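Local coordinates for protein 3-methylornithine synthase (Methanosarcina barkeri, PDB 3T7V) that catalyses the radical isomerisation of L-lysine to (3R)-3-methyl-D-ornithine in pyrrolysine biosynthesis, using a [4Fe-4S] cluster and S-adenosylmethionine, at residues 198-212 with 226-239. Sequence-based numbering, arbitrary orientation.
Sequences KQQGYCVEDGILTGV and MSTNDPDMVRVMTF. With SAM (S-adenosylmethionine), chain C; MD0 (5-amino-D-isoleucine), chain D.
Strands 203-210 and 233-238 are parallel neighbours in the radical SAM barrel, joined through helix 216-228 as a beta-alpha-beta unit. Backbone hydrogen bonds run from Met233 N on Val204 O to Phe239 N on Thr210 O, the last at 2.8 Å.

Glu205, Arg235, Leu209 and Met237 lie on the face toward the ligands. Arg235 NE donates to Glu205 OE2 at 2.7 Å in a salt bridge, with an N-H...O angle of 172°. The oxygen lies in the guanidinium plane, but the nitrogen meets it from above the carboxylate plane. Glu205 CG lies anti to the backbone N (chi1 -176°) and the chain stays extended beyond it, which runs it alongside Met233 and carries OE2 to the arginine. Its OE1 is hydrogen-bonded to Tyr169 OH, which also binds MD0, and to a water that reaches Arg235 NH2 weakly. Gly207 leaves room for the arginine stem, with CA 3.7 Å from Arg235 CG. Arg235 NH1 and NH2 then bond to MD0 OXT (3.1 Å) and MD0 O (3.0 Å). Leu209 CD2 and Met237 CE both approach the SAM adenine N3.

On the helix-facing side, Met226 SD packs 3.9 Å from Ile208 CG2. Near the strand starts, Asp232 OD2 accepts a hydrogen bond from Val204 N at 2.9 Å.

Glu205 thus acts as a second-shell residue. It helps set the rotation of the guanidinium and probably balances part of its charge, while two N-H groups grip the product carboxylate.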
loop_
_atom_site.group_PDB
_atom_site.type_symbol
_atom_site.label_atom_id
_atom_site.label_comp_id
_atom_site.label_asym_id
_atom_site.label_seq_id
_atom_site.Cartn_x
_atom_site.Cartn_y
_atom_site.Cartn_z
ATOM N N LYS A 198 -7.665 9.999 11.439
ATOM C CA LYS A 198 -7.009 11.326 11.177
ATOM C C LYS A 198 -7.301 12.239 12.413
ATOM O O LYS A 198 -6.423 12.992 12.862
ATOM C CB LYS A 198 -7.559 11.942 9.922
ATOM C CG LYS A 198 -6.926 11.345 8.701
ATOM C CD LYS A 198 -5.807 12.286 8.194
ATOM C CE LYS A 198 -6.255 13.050 6.959
ATOM N NZ LYS A 198 -5.165 13.942 6.485
ATOM N N GLN A 199 -8.510 12.152 12.995
ATOM C CA GLN A 199 -8.800 13.014 14.162
ATOM C C GLN A 199 -7.926 12.690 15.357
ATOM O O GLN A 199 -7.658 13.555 16.234
ATOM C CB GLN A 199 -10.278 12.836 14.543
ATOM C CG GLN A 199 -11.157 13.489 13.512
ATOM C CD GLN A 199 -12.618 13.117 13.614
ATOM O OE1 GLN A 199 -13.446 13.633 12.849
ATOM N NE2 GLN A 199 -12.965 12.304 14.599
ATOM N N GLN A 200 -7.530 11.416 15.515
ATOM C CA GLN A 200 -6.635 11.016 16.600
ATOM C C GLN A 200 -5.161 11.266 16.339
ATOM O O GLN A 200 -4.306 11.042 17.185
ATOM C CB GLN A 200 -6.831 9.529 16.853
ATOM C CG GLN A 200 -8.156 9.165 17.500
ATOM C CD GLN A 200 -8.342 9.802 18.891
ATOM O OE1 GLN A 200 -7.413 9.914 19.693
ATOM N NE2 GLN A 200 -9.594 10.093 19.218
ATOM N N GLY A 201 -4.905 11.759 15.138
ATOM C CA GLY A 201 -3.543 12.121 14.761
ATOM C C GLY A 201 -2.825 11.219 13.760
ATOM O O GLY A 201 -1.683 11.514 13.362
ATOM N N TYR A 202 -3.472 10.109 13.400
ATOM C CA TYR A 202 -2.835 9.252 12.378
ATOM C C TYR A 202 -2.695 9.931 11.031
ATOM O O TYR A 202 -3.534 10.755 10.644
ATOM C CB TYR A 202 -3.749 8.019 12.110
ATOM C CG TYR A 202 -3.814 6.959 13.140
ATOM C CD1 TYR A 202 -2.979 5.816 13.003
ATOM C CD2 TYR A 202 -4.744 6.994 14.187
ATOM C CE1 TYR A 202 -3.091 4.761 13.856
ATOM C CE2 TYR A 202 -4.848 5.906 15.046
ATOM C CZ TYR A 202 -4.022 4.829 14.891
ATOM O OH TYR A 202 -4.180 3.775 15.726
ATOM N N CYS A 203 -1.649 9.523 10.310
ATOM C CA CYS A 203 -1.649 9.691 8.864
ATOM C C CYS A 203 -2.427 8.487 8.273
ATOM O O CYS A 203 -2.434 7.426 8.918
ATOM C CB CYS A 203 -0.194 9.604 8.354
ATOM S SG CYS A 203 0.744 11.036 8.724
ATOM N N VAL A 204 -3.046 8.636 7.104
ATOM C CA VAL A 204 -3.865 7.544 6.535
ATOM C C VAL A 204 -3.415 7.229 5.142
ATOM O O VAL A 204 -2.974 8.135 4.374
ATOM C CB VAL A 204 -5.347 7.789 6.665
ATOM C CG1 VAL A 204 -5.733 8.024 8.139
ATOM C CG2 VAL A 204 -5.790 8.960 5.877
ATOM N N GLU A 205 -3.422 5.945 4.806
ATOM C CA GLU A 205 -3.171 5.495 3.415
ATOM C C GLU A 205 -4.474 4.904 2.900
ATOM O O GLU A 205 -5.090 4.021 3.560
ATOM C CB GLU A 205 -2.087 4.386 3.412
ATOM C CG GLU A 205 -1.721 3.969 1.954
ATOM C CD GLU A 205 -0.715 2.809 1.801
ATOM O OE1 GLU A 205 -0.474 2.006 2.735
ATOM O OE2 GLU A 205 -0.216 2.639 0.617
ATOM N N ASP A 206 -4.833 5.352 1.702
ATOM C CA ASP A 206 -5.949 4.751 0.948
ATOM C C ASP A 206 -5.383 4.121 -0.275
ATOM O O ASP A 206 -4.222 4.365 -0.664
ATOM C CB ASP A 206 -6.963 5.854 0.585
ATOM C CG ASP A 206 -8.382 5.342 0.240
ATOM O OD1 ASP A 206 -8.637 4.092 0.260
ATOM O OD2 ASP A 206 -9.251 6.263 0.041
ATOM N N GLY A 207 -6.194 3.256 -0.892
ATOM C CA GLY A 207 -5.689 2.498 -2.028
ATOM C C GLY A 207 -6.819 1.985 -2.873
ATOM O O GLY A 207 -7.901 1.692 -2.374
ATOM N N ILE A 208 -6.502 1.833 -4.140
ATOM C CA ILE A 208 -7.418 1.188 -5.104
ATOM C C ILE A 208 -6.813 0.013 -5.808
ATOM O O ILE A 208 -5.569 -0.146 -5.851
ATOM C CB ILE A 208 -7.980 2.258 -6.006
ATOM C CG1 ILE A 208 -6.864 2.789 -6.850
ATOM C CG2 ILE A 208 -8.859 3.234 -5.148
ATOM C CD1 ILE A 208 -7.341 3.931 -7.843
ATOM N N LEU A 209 -7.660 -0.916 -6.240
ATOM C CA LEU A 209 -7.247 -2.046 -7.012
ATOM C C LEU A 209 -7.532 -1.793 -8.458
ATOM O O LEU A 209 -8.579 -1.235 -8.804
ATOM C CB LEU A 209 -8.037 -3.232 -6.564
ATOM C CG LEU A 209 -7.624 -4.068 -5.482
ATOM C CD1 LEU A 209 -8.582 -5.300 -5.385
ATOM C CD2 LEU A 209 -6.255 -4.670 -5.750
ATOM N N THR A 210 -6.601 -2.181 -9.338
ATOM C CA THR A 210 -6.852 -2.119 -10.776
ATOM C C THR A 210 -6.739 -3.490 -11.335
ATOM O O THR A 210 -6.159 -4.348 -10.720
ATOM C CB THR A 210 -5.942 -1.085 -11.504
ATOM O OG1 THR A 210 -6.468 -0.918 -12.833
ATOM C CG2 THR A 210 -4.517 -1.509 -11.616
ATOM N N GLY A 211 -7.318 -3.708 -12.515
ATOM C CA GLY A 211 -7.301 -5.043 -13.107
ATOM C C GLY A 211 -8.369 -5.939 -12.569
ATOM O O GLY A 211 -8.253 -7.160 -12.664
ATOM N N VAL A 212 -9.400 -5.340 -11.947
ATOM C CA VAL A 212 -10.379 -6.127 -11.208
ATOM C C VAL A 212 -11.769 -5.836 -11.778
ATOM O O VAL A 212 -12.779 -6.018 -11.096
ATOM C CB VAL A 212 -10.238 -5.832 -9.652
ATOM C CG1 VAL A 212 -10.794 -4.415 -9.362
ATOM C CG2 VAL A 212 -10.676 -7.028 -8.761
ATOM N N MET A 226 -10.830 8.957 -3.589
ATOM C CA MET A 226 -9.584 8.998 -2.730
ATOM C C MET A 226 -9.194 10.406 -2.383
ATOM O O MET A 226 -8.721 10.607 -1.270
ATOM C CB MET A 226 -8.310 8.268 -3.340
ATOM C CG MET A 226 -8.360 6.749 -3.214
ATOM S SD MET A 226 -6.709 5.922 -3.306
ATOM C CE MET A 226 -6.606 6.709 -4.871
ATOM N N SER A 227 -9.379 11.358 -3.266
ATOM C CA SER A 227 -8.919 12.707 -3.042
ATOM C C SER A 227 -9.808 13.406 -2.018
ATOM O O SER A 227 -9.321 14.262 -1.294
ATOM C CB SER A 227 -8.878 13.491 -4.350
ATOM O OG SER A 227 -10.179 13.727 -4.798
ATOM N N THR A 228 -11.101 13.067 -1.939
ATOM C CA THR A 228 -12.049 13.771 -1.097
ATOM C C THR A 228 -11.627 13.809 0.363
ATOM O O THR A 228 -11.783 14.831 0.996
ATOM C CB THR A 228 -13.377 13.068 -1.161
ATOM O OG1 THR A 228 -13.888 13.322 -2.459
ATOM C CG2 THR A 228 -14.324 13.644 -0.108
ATOM N N ASN A 229 -11.015 12.731 0.847
ATOM C CA ASN A 229 -10.614 12.563 2.246
ATOM C C ASN A 229 -9.147 12.997 2.623
ATOM O O ASN A 229 -8.700 12.840 3.770
ATOM C CB ASN A 229 -10.877 11.094 2.606
ATOM C CG ASN A 229 -12.208 10.574 2.014
ATOM O OD1 ASN A 229 -12.229 9.774 1.056
ATOM N ND2 ASN A 229 -13.330 11.064 2.573
ATOM N N ASP A 230 -8.405 13.565 1.681
ATOM C CA ASP A 230 -7.067 14.122 1.978
ATOM C C ASP A 230 -6.084 13.081 2.595
ATOM O O ASP A 230 -5.505 13.255 3.678
ATOM C CB ASP A 230 -7.184 15.375 2.889
ATOM C CG ASP A 230 -5.949 16.250 2.860
ATOM O OD1 ASP A 230 -5.307 16.340 1.788
ATOM O OD2 ASP A 230 -5.631 16.878 3.912
ATOM N N PRO A 231 -5.925 11.946 1.940
ATOM C CA PRO A 231 -5.020 10.923 2.495
ATOM C C PRO A 231 -3.564 11.371 2.398
ATOM O O PRO A 231 -3.161 12.147 1.528
ATOM C CB PRO A 231 -5.268 9.727 1.593
ATOM C CG PRO A 231 -5.654 10.353 0.300
ATOM C CD PRO A 231 -6.454 11.572 0.635
ATOM N N ASP A 232 -2.744 10.832 3.298
ATOM C CA ASP A 232 -1.292 11.105 3.319
ATOM C C ASP A 232 -0.485 10.258 2.340
ATOM O O ASP A 232 0.586 10.655 1.892
ATOM C CB ASP A 232 -0.781 10.927 4.747
ATOM C CG ASP A 232 -1.565 11.789 5.704
ATOM O OD1 ASP A 232 -1.214 12.985 5.765
ATOM O OD2 ASP A 232 -2.621 11.354 6.304
ATOM N N MET A 233 -1.045 9.106 1.963
ATOM C CA MET A 233 -0.420 8.140 1.087
ATOM C C MET A 233 -1.562 7.544 0.272
ATOM O O MET A 233 -2.665 7.302 0.785
ATOM C CB MET A 233 0.310 7.047 1.917
ATOM C CG MET A 233 1.034 6.037 1.063
ATOM S SD MET A 233 2.070 5.063 2.171
ATOM C CE MET A 233 2.740 3.924 1.033
ATOM N N VAL A 234 -1.287 7.385 -1.029
ATOM C CA VAL A 234 -2.311 6.811 -1.947
ATOM C C VAL A 234 -1.608 5.764 -2.772
ATOM O O VAL A 234 -0.466 5.936 -3.245
ATOM C CB VAL A 234 -2.929 7.870 -2.913
ATOM C CG1 VAL A 234 -3.826 8.826 -2.073
ATOM C CG2 VAL A 234 -1.842 8.664 -3.602
ATOM N N ARG A 235 -2.307 4.661 -2.962
ATOM C CA ARG A 235 -1.736 3.563 -3.745
ATOM C C ARG A 235 -2.672 2.972 -4.756
ATOM O O ARG A 235 -3.918 3.081 -4.653
ATOM C CB ARG A 235 -1.148 2.497 -2.849
ATOM C CG ARG A 235 -2.100 1.576 -2.312
ATOM C CD ARG A 235 -1.473 0.196 -1.893
ATOM N NE ARG A 235 -0.418 0.390 -0.873
ATOM C CZ ARG A 235 0.540 -0.499 -0.627
ATOM N NH1 ARG A 235 0.607 -1.639 -1.349
ATOM N NH2 ARG A 235 1.451 -0.224 0.289
ATOM N N VAL A 236 -2.056 2.307 -5.718
ATOM C CA VAL A 236 -2.815 1.414 -6.620
ATOM C C VAL A 236 -2.074 0.090 -6.664
ATOM O O VAL A 236 -0.828 0.068 -6.707
ATOM C CB VAL A 236 -3.029 2.082 -8.001
ATOM C CG1 VAL A 236 -1.649 2.556 -8.514
ATOM C CG2 VAL A 236 -3.668 1.093 -8.960
ATOM N N MET A 237 -2.811 -1.005 -6.601
ATOM C CA MET A 237 -2.242 -2.336 -6.814
ATOM C C MET A 237 -2.882 -3.044 -7.969
ATOM O O MET A 237 -4.132 -2.973 -8.107
ATOM C CB MET A 237 -2.428 -3.156 -5.542
ATOM C CG MET A 237 -1.790 -2.439 -4.360
ATOM S SD MET A 237 -1.821 -3.459 -2.921
ATOM C CE MET A 237 -0.865 -5.016 -3.179
ATOM N N THR A 238 -2.059 -3.707 -8.776
ATOM C CA THR A 238 -2.640 -4.627 -9.773
ATOM C C THR A 238 -3.255 -5.847 -9.099
ATOM O O THR A 238 -2.553 -6.500 -8.268
ATOM C CB THR A 238 -1.488 -5.185 -10.675
ATOM O OG1 THR A 238 -0.809 -4.030 -11.246
ATOM C CG2 THR A 238 -2.032 -6.109 -11.768
ATOM N N PHE A 239 -4.498 -6.193 -9.437
ATOM C CA PHE A 239 -5.098 -7.433 -8.922
ATOM C C PHE A 239 -4.389 -8.632 -9.520
ATOM O O PHE A 239 -4.318 -8.811 -10.738
ATOM C CB PHE A 239 -6.581 -7.409 -9.303
ATOM C CG PHE A 239 -7.296 -8.680 -8.997
ATOM C CD1 PHE A 239 -7.129 -9.340 -7.765
ATOM C CD2 PHE A 239 -8.035 -9.272 -9.983
ATOM C CE1 PHE A 239 -7.783 -10.548 -7.537
ATOM C CE2 PHE A 239 -8.662 -10.493 -9.734
ATOM C CZ PHE A 239 -8.544 -11.095 -8.492
HETATM N N SAM C . -7.105 -7.344 6.276
HETATM C CA SAM C . -6.857 -5.980 6.257
HETATM C C SAM C . -7.571 -5.233 5.203
HETATM O O SAM C . -8.256 -5.847 4.360
HETATM O OXT SAM C . -7.546 -3.955 5.280
HETATM C CB SAM C . -5.632 -5.674 5.747
HETATM C CG SAM C . -5.062 -6.372 4.580
HETATM S SD SAM C . -4.537 -5.211 3.248
HETATM C CE SAM C . -2.787 -5.489 3.228
HETATM C "C5'" SAM C . -5.041 -6.109 1.796
HETATM C "C4'" SAM C . -5.250 -5.307 0.745
HETATM O "O4'" SAM C . -4.157 -6.128 -0.013
HETATM C "C3'" SAM C . -6.472 -5.269 0.225
HETATM O "O3'" SAM C . -6.706 -3.938 0.705
HETATM C "C2'" SAM C . -5.926 -5.143 -1.204
HETATM O "O2'" SAM C . -5.811 -3.760 -1.673
HETATM C "C1'" SAM C . -4.589 -5.889 -1.357
HETATM N N9 SAM C . -4.834 -7.263 -1.929
HETATM C C8 SAM C . -5.431 -8.359 -1.370
HETATM N N7 SAM C . -5.473 -9.336 -2.264
HETATM C C5 SAM C . -4.883 -8.871 -3.417
HETATM C C6 SAM C . -4.717 -9.431 -4.693
HETATM N N6 SAM C . -5.129 -10.661 -5.001
HETATM N N1 SAM C . -4.054 -8.721 -5.619
HETATM C C2 SAM C . -3.621 -7.450 -5.369
HETATM N N3 SAM C . -3.867 -6.837 -4.185
HETATM C C4 SAM C . -4.482 -7.577 -3.210
HETATM C C MD0 D . 2.323 -3.982 0.248
HETATM N N MD0 D . 2.227 -6.369 0.680
HETATM O O MD0 D . 2.728 -2.874 0.656
HETATM C CA MD0 D . 1.987 -5.045 1.244
HETATM C CB MD0 D . 0.501 -4.917 1.696
HETATM C CD MD0 D . -0.875 -3.525 3.387
HETATM N NE MD0 D . -0.905 -2.250 4.091
HETATM C CG MD0 D . 0.344 -3.576 2.472
HETATM C CG2 MD0 D . -0.523 -4.970 0.533
HETATM O OXT MD0 D . 2.185 -4.252 -0.951
HETATM O O HOH W 1 2.280 1.148 2.585
HETATM O O HOH W 2 -8.872 8.745 0.793
HETATM O O HOH W 3 -5.740 -8.343 -13.039
#